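Local coordinates for glycosyltransferase (duf1792) (PDB 5V4A), which is the GT-D-type glycosyltransferase domain of a larger streptococcal protein, binds UDP, and probably transfers sugars to a serine-rich repeat adhesin destined for accessory Sec export, at residues E227-Q232 with S242-A247; S153-D158 with R258-Y263; R116-I119 with D123-P126. All coordinates share one frame; numbering follows the deposited sequence.

Along the chain, interaction 3 (116-119 with 123-126) closes first; interaction 2 (153-158 with 258-263) then spans about a hundred residues, and interaction 1 (227-232 with 242-247) is nested inside that span. Interactions 1 and 2 have centres about 12 Å apart and are joined by a bond from Lys-244 to the carbonyl of Val-155. Interactions 1 and 3, with centres about 14 Å apart, meet through Glu-227 of helix 224-233, which takes Arg-116 in a salt bridge. Interactions 2 and 3 do not touch, their nearest atoms lying about 12 Å apart. Helix 224-233 thus links loops from different parts of the GT-D fold, and interactions 1 and 3 both reach UDP.

Interaction 1 (E227-Q232 with S242-A247); sequences EYEWFQ and SHKHTA. With UDP (uridine-5'-diphosphate), chain C.
At the UDP site of the GT-D fold, helix 224-233 is tied to the loop that follows it by one salt bridge and one patch of ring packing. Glu-229 and Lys-244 approach from opposite directions, and Lys-244 NZ donates to Glu-229 OE1 at 3.0 Å. The ammonium arrives on the anti side of that oxygen, 30° out of the carboxylate plane. Lys-244 stays extended beyond CG, which carries NZ across to the helix; it also pairs with Asp-225 of that helix and donates to the carbonyl of Val-155 in a separate loop. Asn-157 binds the same Glu-229 oxygen. This buried charge is therefore shared among several partners.

The benzo end of Trp-230, on the helix, meets Thr-246 and Ala-247 farther along the loop. Thr-246 CG2 lies 3.5 Å from Trp-230 CZ2 in an oblique approach, whereas Ala-247 O sits at the ring edge, in plane, 3.6 Å from Trp-230 CH2. The indole nitrogen bonds to Val-239 O. The His-245 imidazole turns a face to UDP O2', 3.5 Å above its plane. Asp-252 pairs with ND1 and His-223 with NE2, which fixes the ring's rotation; the histidine so held forms part of the ribose side of the UDP pocket.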
loop_
_atom_site.group_PDB
_atom_site.type_symbol
_atom_site.label_atom_id
_atom_site.label_comp_id
_atom_site.label_asym_id
_atom_site.label_seq_id
_atom_site.Cartn_x
_atom_site.Cartn_y
_atom_site.Cartn_z
ATOM N N GLU A 227 -2.662 -4.821 16.550
ATOM C CA GLU A 227 -2.689 -3.456 16.055
ATOM C C GLU A 227 -3.797 -3.277 15.031
ATOM O O GLU A 227 -4.431 -2.217 14.986
ATOM C CB GLU A 227 -1.323 -3.072 15.470
ATOM C CG GLU A 227 -0.235 -2.950 16.549
ATOM C CD GLU A 227 0.037 -1.511 16.927
ATOM O OE1 GLU A 227 -0.693 -0.629 16.426
ATOM O OE2 GLU A 227 0.967 -1.254 17.724
ATOM N N TYR A 228 -4.074 -4.317 14.229
ATOM C CA TYR A 228 -5.166 -4.232 13.263
ATOM C C TYR A 228 -6.519 -4.183 13.966
ATOM O O TYR A 228 -7.406 -3.426 13.565
ATOM C CB TYR A 228 -5.120 -5.424 12.311
ATOM C CG TYR A 228 -5.986 -5.310 11.077
ATOM C CD1 TYR A 228 -5.757 -4.321 10.131
ATOM C CD2 TYR A 228 -7.027 -6.199 10.855
ATOM C CE1 TYR A 228 -6.531 -4.234 8.981
ATOM C CE2 TYR A 228 -7.807 -6.121 9.709
ATOM C CZ TYR A 228 -7.555 -5.131 8.780
ATOM O OH TYR A 228 -8.331 -5.027 7.642
ATOM N N GLU A 229 -6.699 -4.990 15.009
ATOM C CA GLU A 229 -7.954 -4.933 15.755
ATOM C C GLU A 229 -8.168 -3.549 16.351
ATOM O O GLU A 229 -9.248 -2.959 16.205
ATOM C CB GLU A 229 -7.972 -5.997 16.841
ATOM C CG GLU A 229 -8.076 -7.402 16.320
ATOM C CD GLU A 229 -9.499 -7.853 16.078
ATOM O OE1 GLU A 229 -9.664 -8.992 15.595
ATOM O OE2 GLU A 229 -10.450 -7.090 16.381
ATOM N N TRP A 230 -7.122 -2.983 16.964
ATOM C CA TRP A 230 -7.252 -1.642 17.524
ATOM C C TRP A 230 -7.551 -0.619 16.432
ATOM O O TRP A 230 -8.382 0.280 16.627
ATOM C CB TRP A 230 -5.983 -1.257 18.282
ATOM C CG TRP A 230 -5.808 -2.035 19.538
ATOM C CD1 TRP A 230 -6.793 -2.494 20.358
ATOM C CD2 TRP A 230 -4.569 -2.451 20.125
ATOM N NE1 TRP A 230 -6.249 -3.176 21.418
ATOM C CE2 TRP A 230 -4.885 -3.159 21.303
ATOM C CE3 TRP A 230 -3.226 -2.290 19.771
ATOM C CZ2 TRP A 230 -3.906 -3.714 22.126
ATOM C CZ3 TRP A 230 -2.252 -2.842 20.592
ATOM C CH2 TRP A 230 -2.597 -3.544 21.756
ATOM N N PHE A 231 -6.889 -0.747 15.274
ATOM C CA PHE A 231 -7.152 0.142 14.144
ATOM C C PHE A 231 -8.608 0.043 13.693
ATOM O O PHE A 231 -9.286 1.063 13.524
ATOM C CB PHE A 231 -6.167 -0.185 13.004
ATOM C CG PHE A 231 -6.511 0.418 11.674
ATOM C CD1 PHE A 231 -6.385 1.779 11.458
ATOM C CD2 PHE A 231 -6.865 -0.393 10.607
ATOM C CE1 PHE A 231 -6.664 2.339 10.202
ATOM C CE2 PHE A 231 -7.134 0.155 9.340
ATOM C CZ PHE A 231 -7.037 1.522 9.145
ATOM N N GLN A 232 -9.129 -1.176 13.547
ATOM C CA GLN A 232 -10.486 -1.319 13.030
ATOM C C GLN A 232 -11.535 -0.816 14.016
ATOM O O GLN A 232 -12.600 -0.356 13.599
ATOM C CB GLN A 232 -10.777 -2.778 12.682
ATOM C CG GLN A 232 -9.818 -3.390 11.679
ATOM C CD GLN A 232 -10.337 -3.343 10.268
ATOM O OE1 GLN A 232 -10.405 -2.278 9.656
ATOM N NE2 GLN A 232 -10.709 -4.504 9.737
ATOM N N SER A 242 -10.892 -10.452 24.575
ATOM C CA SER A 242 -11.238 -11.557 25.451
ATOM C C SER A 242 -11.135 -12.931 24.790
ATOM O O SER A 242 -11.224 -13.938 25.502
ATOM C CB SER A 242 -12.639 -11.329 26.048
ATOM O OG SER A 242 -13.658 -11.658 25.137
ATOM N N HIS A 243 -11.009 -13.012 23.454
ATOM C CA HIS A 243 -11.086 -14.295 22.760
ATOM C C HIS A 243 -9.783 -14.696 22.075
ATOM O O HIS A 243 -9.760 -15.686 21.341
ATOM C CB HIS A 243 -12.236 -14.302 21.757
ATOM C CG HIS A 243 -13.568 -14.012 22.379
ATOM N ND1 HIS A 243 -14.169 -12.773 22.325
ATOM C CD2 HIS A 243 -14.395 -14.799 23.108
ATOM C CE1 HIS A 243 -15.323 -12.818 22.968
ATOM N NE2 HIS A 243 -15.481 -14.034 23.457
ATOM N N LYS A 244 -8.706 -13.964 22.306
ATOM C CA LYS A 244 -7.395 -14.331 21.788
ATOM C C LYS A 244 -6.389 -13.460 22.514
ATOM O O LYS A 244 -6.758 -12.620 23.343
ATOM C CB LYS A 244 -7.304 -14.147 20.271
ATOM C CG LYS A 244 -7.591 -12.743 19.821
ATOM C CD LYS A 244 -7.311 -12.595 18.337
ATOM C CE LYS A 244 -8.178 -11.508 17.740
ATOM N NZ LYS A 244 -8.023 -11.392 16.254
ATOM N N HIS A 245 -5.113 -13.679 22.186
ATOM C CA HIS A 245 -4.011 -12.904 22.726
ATOM C C HIS A 245 -4.139 -11.436 22.348
ATOM O O HIS A 245 -4.517 -11.097 21.222
ATOM C CB HIS A 245 -2.694 -13.466 22.165
ATOM C CG HIS A 245 -1.478 -12.689 22.556
ATOM N ND1 HIS A 245 -0.909 -12.783 23.806
ATOM C CD2 HIS A 245 -0.722 -11.804 21.862
ATOM C CE1 HIS A 245 0.137 -11.982 23.871
ATOM N NE2 HIS A 245 0.273 -11.376 22.707
ATOM N N THR A 246 -3.762 -10.562 23.283
ATOM C CA THR A 246 -3.667 -9.130 23.049
ATOM C C THR A 246 -2.256 -8.658 23.367
ATOM O O THR A 246 -1.731 -8.946 24.443
ATOM C CB THR A 246 -4.677 -8.334 23.882
ATOM O OG1 THR A 246 -5.993 -8.854 23.666
ATOM C CG2 THR A 246 -4.650 -6.859 23.506
ATOM N N ALA A 247 -1.666 -7.905 22.438
ATOM C CA ALA A 247 -0.347 -7.322 22.655
ATOM C C ALA A 247 -0.305 -6.523 23.955
ATOM O O ALA A 247 -1.224 -5.758 24.265
ATOM C CB ALA A 247 -0.000 -6.403 21.485
HETATM N N1 UDP C . 4.323 -15.611 20.974
HETATM C C2 UDP C . 4.056 -16.956 20.881
HETATM N N3 UDP C . 4.923 -17.771 21.561
HETATM C C4 UDP C . 6.011 -17.380 22.317
HETATM C C5 UDP C . 6.231 -15.970 22.357
HETATM C C6 UDP C . 5.403 -15.143 21.685
HETATM O O2 UDP C . 3.116 -17.404 20.242
HETATM O O4 UDP C . 6.717 -18.243 22.872
HETATM C "C1'" UDP C . 3.457 -14.688 20.192
HETATM C "C2'" UDP C . 2.449 -13.842 20.958
HETATM O "O2'" UDP C . 1.307 -14.610 21.333
HETATM C "C3'" UDP C . 2.148 -12.756 19.902
HETATM C "C4'" UDP C . 3.470 -12.640 19.116
HETATM O "O4'" UDP C . 4.287 -13.749 19.550
HETATM O "O3'" UDP C . 1.138 -13.149 18.980
HETATM C "C5'" UDP C . 4.218 -11.338 19.277
HETATM O "O5'" UDP C . 5.522 -11.362 18.655
HETATM P PA UDP C . 6.527 -10.153 18.829
HETATM O O1A UDP C . 7.001 -10.042 20.276
HETATM O O2A UDP C . 7.567 -10.311 17.783
HETATM O O3A UDP C . 5.616 -8.829 18.539
HETATM P PB UDP C . 5.951 -7.305 18.234
HETATM O O1B UDP C . 7.484 -7.293 18.190
HETATM O O2B UDP C . 5.437 -6.576 19.498
HETATM O O3B UDP C . 5.325 -6.845 16.951
#

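Interaction 2 (S153-D158 with R258-Y263); sequences SGVGND and RDDQAY
Apolar packing comes first in this contact: Val-155, in the loop between strands 142-148 and 165-171, directs its two methyl branches at different residues of segment 258-263. Val-155 CG2 meets Tyr-263 CD2 at 3.6 Å. The approach is oblique to the phenol ring, and CG2 also lies 4.0 Å from Tyr-263 CB, so the methyl rests where the ring joins its stem. The second branch, Val-155 CG1, lies anti to its own backbone nitrogen (chi1 -179°). This torsion puts it beside the Asp-260 carboxylate, 3.2 Å from Asp-260 OD2, where the two side chains run antiparallel and meet alongside.

The polar evidence is local to each segment, since no hydrogen bond spans the two. Asp-260 is the N-cap of helix 261-266: Tyr-263 N donates to Asp-260 OD1 at 3.0 Å with an N-H...acceptor angle of 168°, nearly straight. The amide comes on the anti side of OD1, 27° out of the carboxylate plane. One oxygen of Asp-260 thus caps the helix while the other faces the valine methyl. Across the contact, Gly-154 to Asn-157 form a type II beta turn that places Val-155 at its second position; its closing bond, Asn-157 N to Gly-154 O, is weak at 3.4 Å. Outside contacts help hold this turn, with Lys-244 bonding to the Val-155 carbonyl and Asp-225 accepting from Gly-154 N.

Arg-152 makes a cation-pi contact with Tyr-263 and also touches Asp-260, and its positive charge would probably temper that of the carboxylate. With no hydrogen bond across it, the junction rests on van der Waals contact of the two valine methyls, between a helix start held by its own cap and a turn held largely from outside.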
loop_
_atom_site.group_PDB
_atom_site.type_symbol
_atom_site.label_atom_id
_atom_site.label_comp_id
_atom_site.label_asym_id
_atom_site.label_seq_id
_atom_site.Cartn_x
_atom_site.Cartn_y
_atom_site.Cartn_z
ATOM N N SER A 153 -3.990 -15.045 14.780
ATOM C CA SER A 153 -3.865 -13.912 13.877
ATOM C C SER A 153 -4.883 -14.007 12.744
ATOM O O SER A 153 -5.021 -15.049 12.097
ATOM C CB SER A 153 -2.435 -13.853 13.325
ATOM O OG SER A 153 -1.528 -13.652 14.400
ATOM N N GLY A 154 -5.628 -12.921 12.541
ATOM C CA GLY A 154 -6.666 -12.870 11.533
ATOM C C GLY A 154 -8.004 -13.455 11.930
ATOM O O GLY A 154 -8.953 -13.365 11.143
ATOM N N VAL A 155 -8.119 -14.072 13.105
ATOM C CA VAL A 155 -9.384 -14.674 13.515
ATOM C C VAL A 155 -10.301 -13.562 14.001
ATOM O O VAL A 155 -9.951 -12.819 14.926
ATOM C CB VAL A 155 -9.178 -15.740 14.601
ATOM C CG1 VAL A 155 -10.502 -16.352 14.985
ATOM C CG2 VAL A 155 -8.215 -16.825 14.119
ATOM N N GLY A 156 -11.472 -13.443 13.373
ATOM C CA GLY A 156 -12.410 -12.394 13.709
ATOM C C GLY A 156 -12.203 -11.090 12.975
ATOM O O GLY A 156 -12.880 -10.109 13.288
ATOM N N ASN A 157 -11.279 -11.035 12.020
ATOM C CA ASN A 157 -11.080 -9.824 11.238
ATOM C C ASN A 157 -10.683 -10.244 9.825
ATOM O O ASN A 157 -10.546 -11.434 9.525
ATOM C CB ASN A 157 -10.053 -8.907 11.918
ATOM C CG ASN A 157 -8.655 -9.536 11.991
ATOM O OD1 ASN A 157 -8.048 -9.830 10.968
ATOM N ND2 ASN A 157 -8.148 -9.742 13.205
ATOM N N ASP A 158 -10.522 -9.261 8.940
ATOM C CA ASP A 158 -10.254 -9.530 7.529
ATOM C C ASP A 158 -8.797 -9.279 7.148
ATOM O O ASP A 158 -8.499 -8.962 5.983
ATOM C CB ASP A 158 -11.196 -8.708 6.652
ATOM C CG ASP A 158 -10.895 -7.225 6.708
ATOM O OD1 ASP A 158 -10.193 -6.798 7.645
ATOM O OD2 ASP A 158 -11.379 -6.481 5.831
ATOM N N ARG A 258 -13.108 -18.116 20.608
ATOM C CA ARG A 258 -14.325 -18.229 19.820
ATOM C C ARG A 258 -14.152 -19.403 18.871
ATOM O O ARG A 258 -13.070 -19.604 18.321
ATOM C CB ARG A 258 -14.564 -16.947 19.018
ATOM C CG ARG A 258 -15.086 -15.752 19.805
ATOM C CD ARG A 258 -16.571 -15.460 19.557
ATOM N NE ARG A 258 -16.873 -14.042 19.762
ATOM C CZ ARG A 258 -17.690 -13.568 20.702
ATOM N NH1 ARG A 258 -18.308 -14.396 21.536
ATOM N NH2 ARG A 258 -17.890 -12.259 20.814
ATOM N N ASP A 259 -15.203 -20.201 18.699
ATOM C CA ASP A 259 -15.096 -21.300 17.747
ATOM C C ASP A 259 -15.021 -20.722 16.338
ATOM O O ASP A 259 -15.971 -20.089 15.866
ATOM C CB ASP A 259 -16.264 -22.269 17.883
ATOM C CG ASP A 259 -15.972 -23.609 17.235
ATOM O OD1 ASP A 259 -14.787 -23.870 16.919
ATOM O OD2 ASP A 259 -16.922 -24.397 17.034
ATOM N N ASP A 260 -13.913 -20.971 15.647
ATOM C CA ASP A 260 -13.724 -20.455 14.298
ATOM C C ASP A 260 -13.394 -21.639 13.405
ATOM O O ASP A 260 -12.334 -22.260 13.555
ATOM C CB ASP A 260 -12.619 -19.395 14.266
ATOM C CG ASP A 260 -12.625 -18.576 12.995
ATOM O OD1 ASP A 260 -12.357 -19.120 11.901
ATOM O OD2 ASP A 260 -12.923 -17.369 13.099
ATOM N N GLN A 261 -14.320 -21.954 12.491
ATOM C CA GLN A 261 -14.178 -23.140 11.659
ATOM C C GLN A 261 -13.166 -22.958 10.537
ATOM O O GLN A 261 -12.554 -23.941 10.113
ATOM C CB GLN A 261 -15.533 -23.542 11.077
ATOM C CG GLN A 261 -16.481 -24.128 12.100
ATOM C CD GLN A 261 -15.947 -25.422 12.679
ATOM O OE1 GLN A 261 -15.879 -25.594 13.897
ATOM N NE2 GLN A 261 -15.552 -26.340 11.804
ATOM N N ALA A 262 -12.983 -21.740 10.029
ATOM C CA ALA A 262 -11.911 -21.519 9.059
ATOM C C ALA A 262 -10.551 -21.719 9.708
ATOM O O ALA A 262 -9.677 -22.396 9.147
ATOM C CB ALA A 262 -12.024 -20.121 8.443
ATOM N N TYR A 263 -10.357 -21.142 10.899
ATOM C CA TYR A 263 -9.102 -21.319 11.625
ATOM C C TYR A 263 -8.829 -22.796 11.867
ATOM O O TYR A 263 -7.735 -23.294 11.575
ATOM C CB TYR A 263 -9.149 -20.543 12.951
ATOM C CG TYR A 263 -7.991 -20.819 13.897
ATOM C CD1 TYR A 263 -8.119 -21.737 14.935
ATOM C CD2 TYR A 263 -6.794 -20.115 13.790
ATOM C CE1 TYR A 263 -7.073 -21.982 15.807
ATOM C CE2 TYR A 263 -5.742 -20.354 14.662
ATOM C CZ TYR A 263 -5.891 -21.286 15.666
ATOM O OH TYR A 263 -4.857 -21.513 16.541
#

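Interaction 3 (R116-I119 with D123-P126); sequences RPYI and DKTP. With UDP (uridine-5'-diphosphate), chain C.
Lys-124 passes over one face of the Tyr-118 ring, and the two side chains cross at about a right angle. Lys-124 CE stands 3.6 Å above the ring plane, displaced toward the rim, and its line to the centroid is 22° off the normal, as expected of a CH-pi contact. One carbon earlier in the side chain, Lys-124 CD lies 3.6 Å from Tyr-118 CE1, so the methylene groups rather than the charge do the touching. The ammonium is too far from the ring for more than a weak cation-pi attraction. A bend at the last torsion (chi4 53°) instead directs NZ to backbone carbonyls. Lys-124 NZ donates to Ile-119 O at 3.2 Å, coming from above the carbonyl plane, and more weakly to Tyr-118 O at 3.5 Å; Leu-121 O is a further acceptor. Several carbonyls thus gather round one ammonium within a short loop. At the far end of the tyrosine, the hydroxyl bonds to the carbonyl of Ala-235.

Beside the lysine, Asp-123 organises its own end of the loop as an Asx turn. Thr-125 N reaches Asp-123 OD1 at 3.0 Å from above the carboxylate plane, and the Thr-125 hydroxyl takes the syn lone pair of the same oxygen at 2.6 Å.

Arg-116, at the start of the other segment, faces the ligand. UDP O2B lies in the guanidinium plane at its edge, 3.0 Å from Arg-116 NH1, and the N-H...acceptor angle is 149°. The chain bends at chi2 and chi3, passing CD beside the phosphate and leaving NH1 pointed at O2B, while Glu-227 and Glu-248 hold its other nitrogens in salt bridges. The loop before helix 127-138 thus supplies Arg-116 to the diphosphate end of the UDP site, while the Tyr-118 and Lys-124 crossing packs its far part.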
loop_
_atom_site.group_PDB
_atom_site.type_symbol
_atom_site.label_atom_id
_atom_site.label_comp_id
_atom_site.label_asym_id
_atom_site.label_seq_id
_atom_site.Cartn_x
_atom_site.Cartn_y
_atom_site.Cartn_z
ATOM N N ARG A 116 3.927 -2.585 14.236
ATOM C CA ARG A 116 3.258 -1.771 15.258
ATOM C C ARG A 116 2.805 -0.431 14.672
ATOM O O ARG A 116 3.268 0.634 15.095
ATOM C CB ARG A 116 4.175 -1.544 16.454
ATOM C CG ARG A 116 4.879 -2.800 17.010
ATOM C CD ARG A 116 3.867 -3.827 17.524
ATOM N NE ARG A 116 2.894 -3.207 18.427
ATOM C CZ ARG A 116 2.745 -3.518 19.717
ATOM N NH1 ARG A 116 3.502 -4.461 20.288
ATOM N NH2 ARG A 116 1.832 -2.890 20.449
ATOM N N PRO A 117 1.899 -0.443 13.722
ATOM C CA PRO A 117 1.675 0.776 12.936
ATOM C C PRO A 117 0.463 1.603 13.349
ATOM O O PRO A 117 -0.066 2.340 12.509
ATOM C CB PRO A 117 1.500 0.233 11.516
ATOM C CG PRO A 117 1.142 -1.244 11.673
ATOM C CD PRO A 117 1.172 -1.584 13.150
ATOM N N TYR A 118 0.020 1.526 14.606
ATOM C CA TYR A 118 -1.192 2.257 14.966
ATOM C C TYR A 118 -1.238 2.802 16.398
ATOM O O TYR A 118 -1.127 4.017 16.592
ATOM C CB TYR A 118 -2.420 1.376 14.707
ATOM C CG TYR A 118 -3.707 2.060 15.113
ATOM C CD1 TYR A 118 -4.261 3.069 14.325
ATOM C CD2 TYR A 118 -4.343 1.727 16.304
ATOM C CE1 TYR A 118 -5.424 3.709 14.710
ATOM C CE2 TYR A 118 -5.521 2.366 16.702
ATOM C CZ TYR A 118 -6.055 3.355 15.902
ATOM O OH TYR A 118 -7.220 3.995 16.291
ATOM N N ILE A 119 -1.384 1.927 17.401
ATOM C CA ILE A 119 -1.857 2.350 18.725
ATOM C C ILE A 119 -0.895 3.334 19.395
ATOM O O ILE A 119 -1.330 4.257 20.094
ATOM C CB ILE A 119 -2.142 1.119 19.612
ATOM C CG1 ILE A 119 -2.968 1.541 20.832
ATOM C CG2 ILE A 119 -0.867 0.419 20.040
ATOM C CD1 ILE A 119 -4.298 2.115 20.442
ATOM N N ASP A 123 0.091 10.467 15.506
ATOM C CA ASP A 123 -0.773 10.789 14.376
ATOM C C ASP A 123 -1.134 9.485 13.680
ATOM O O ASP A 123 -0.279 8.843 13.067
ATOM C CB ASP A 123 -0.084 11.764 13.423
ATOM C CG ASP A 123 -0.908 12.048 12.175
ATOM O OD1 ASP A 123 -2.126 11.777 12.179
ATOM O OD2 ASP A 123 -0.340 12.561 11.187
ATOM N N LYS A 124 -2.403 9.105 13.751
ATOM C CA LYS A 124 -2.860 7.846 13.180
ATOM C C LYS A 124 -3.360 7.984 11.741
ATOM O O LYS A 124 -3.787 6.984 11.157
ATOM C CB LYS A 124 -3.945 7.254 14.078
ATOM C CG LYS A 124 -3.425 6.939 15.477
ATOM C CD LYS A 124 -4.572 6.723 16.453
ATOM C CE LYS A 124 -4.151 5.892 17.661
ATOM N NZ LYS A 124 -2.947 6.406 18.377
ATOM N N THR A 125 -3.298 9.185 11.154
ATOM C CA THR A 125 -3.676 9.388 9.751
ATOM C C THR A 125 -3.028 8.401 8.778
ATOM O O THR A 125 -3.741 7.885 7.900
ATOM C CB THR A 125 -3.334 10.822 9.317
ATOM O OG1 THR A 125 -3.870 11.751 10.263
ATOM C CG2 THR A 125 -3.946 11.129 7.936
ATOM N N PRO A 126 -1.721 8.110 8.842
ATOM C CA PRO A 126 -1.129 7.238 7.813
ATOM C C PRO A 126 -1.310 5.750 8.056
ATOM O O PRO A 126 -0.965 4.962 7.162
ATOM C CB PRO A 126 0.363 7.618 7.837
ATOM C CG PRO A 126 0.610 8.211 9.168
ATOM C CD PRO A 126 -0.708 8.602 9.790
HETATM N N1 UDP C . 4.323 -15.611 20.974
HETATM C C2 UDP C . 4.056 -16.956 20.881
HETATM N N3 UDP C . 4.923 -17.771 21.561
HETATM C C4 UDP C . 6.011 -17.380 22.317
HETATM C C5 UDP C . 6.231 -15.970 22.357
HETATM C C6 UDP C . 5.403 -15.143 21.685
HETATM O O2 UDP C . 3.116 -17.404 20.242
HETATM O O4 UDP C . 6.717 -18.243 22.872
HETATM C "C1'" UDP C . 3.457 -14.688 20.192
HETATM C "C2'" UDP C . 2.449 -13.842 20.958
HETATM O "O2'" UDP C . 1.307 -14.610 21.333
HETATM C "C3'" UDP C . 2.148 -12.756 19.902
HETATM C "C4'" UDP C . 3.470 -12.640 19.116
HETATM O "O4'" UDP C . 4.287 -13.749 19.550
HETATM O "O3'" UDP C . 1.138 -13.149 18.980
HETATM C "C5'" UDP C . 4.218 -11.338 19.277
HETATM O "O5'" UDP C . 5.522 -11.362 18.655
HETATM P PA UDP C . 6.527 -10.153 18.829
HETATM O O1A UDP C . 7.001 -10.042 20.276
HETATM O O2A UDP C . 7.567 -10.311 17.783
HETATM O O3A UDP C . 5.616 -8.829 18.539
HETATM P PB UDP C . 5.951 -7.305 18.234
HETATM O O1B UDP C . 7.484 -7.293 18.190
HETATM O O2B UDP C . 5.437 -6.576 19.498
HETATM O O3B UDP C . 5.325 -6.845 16.951
#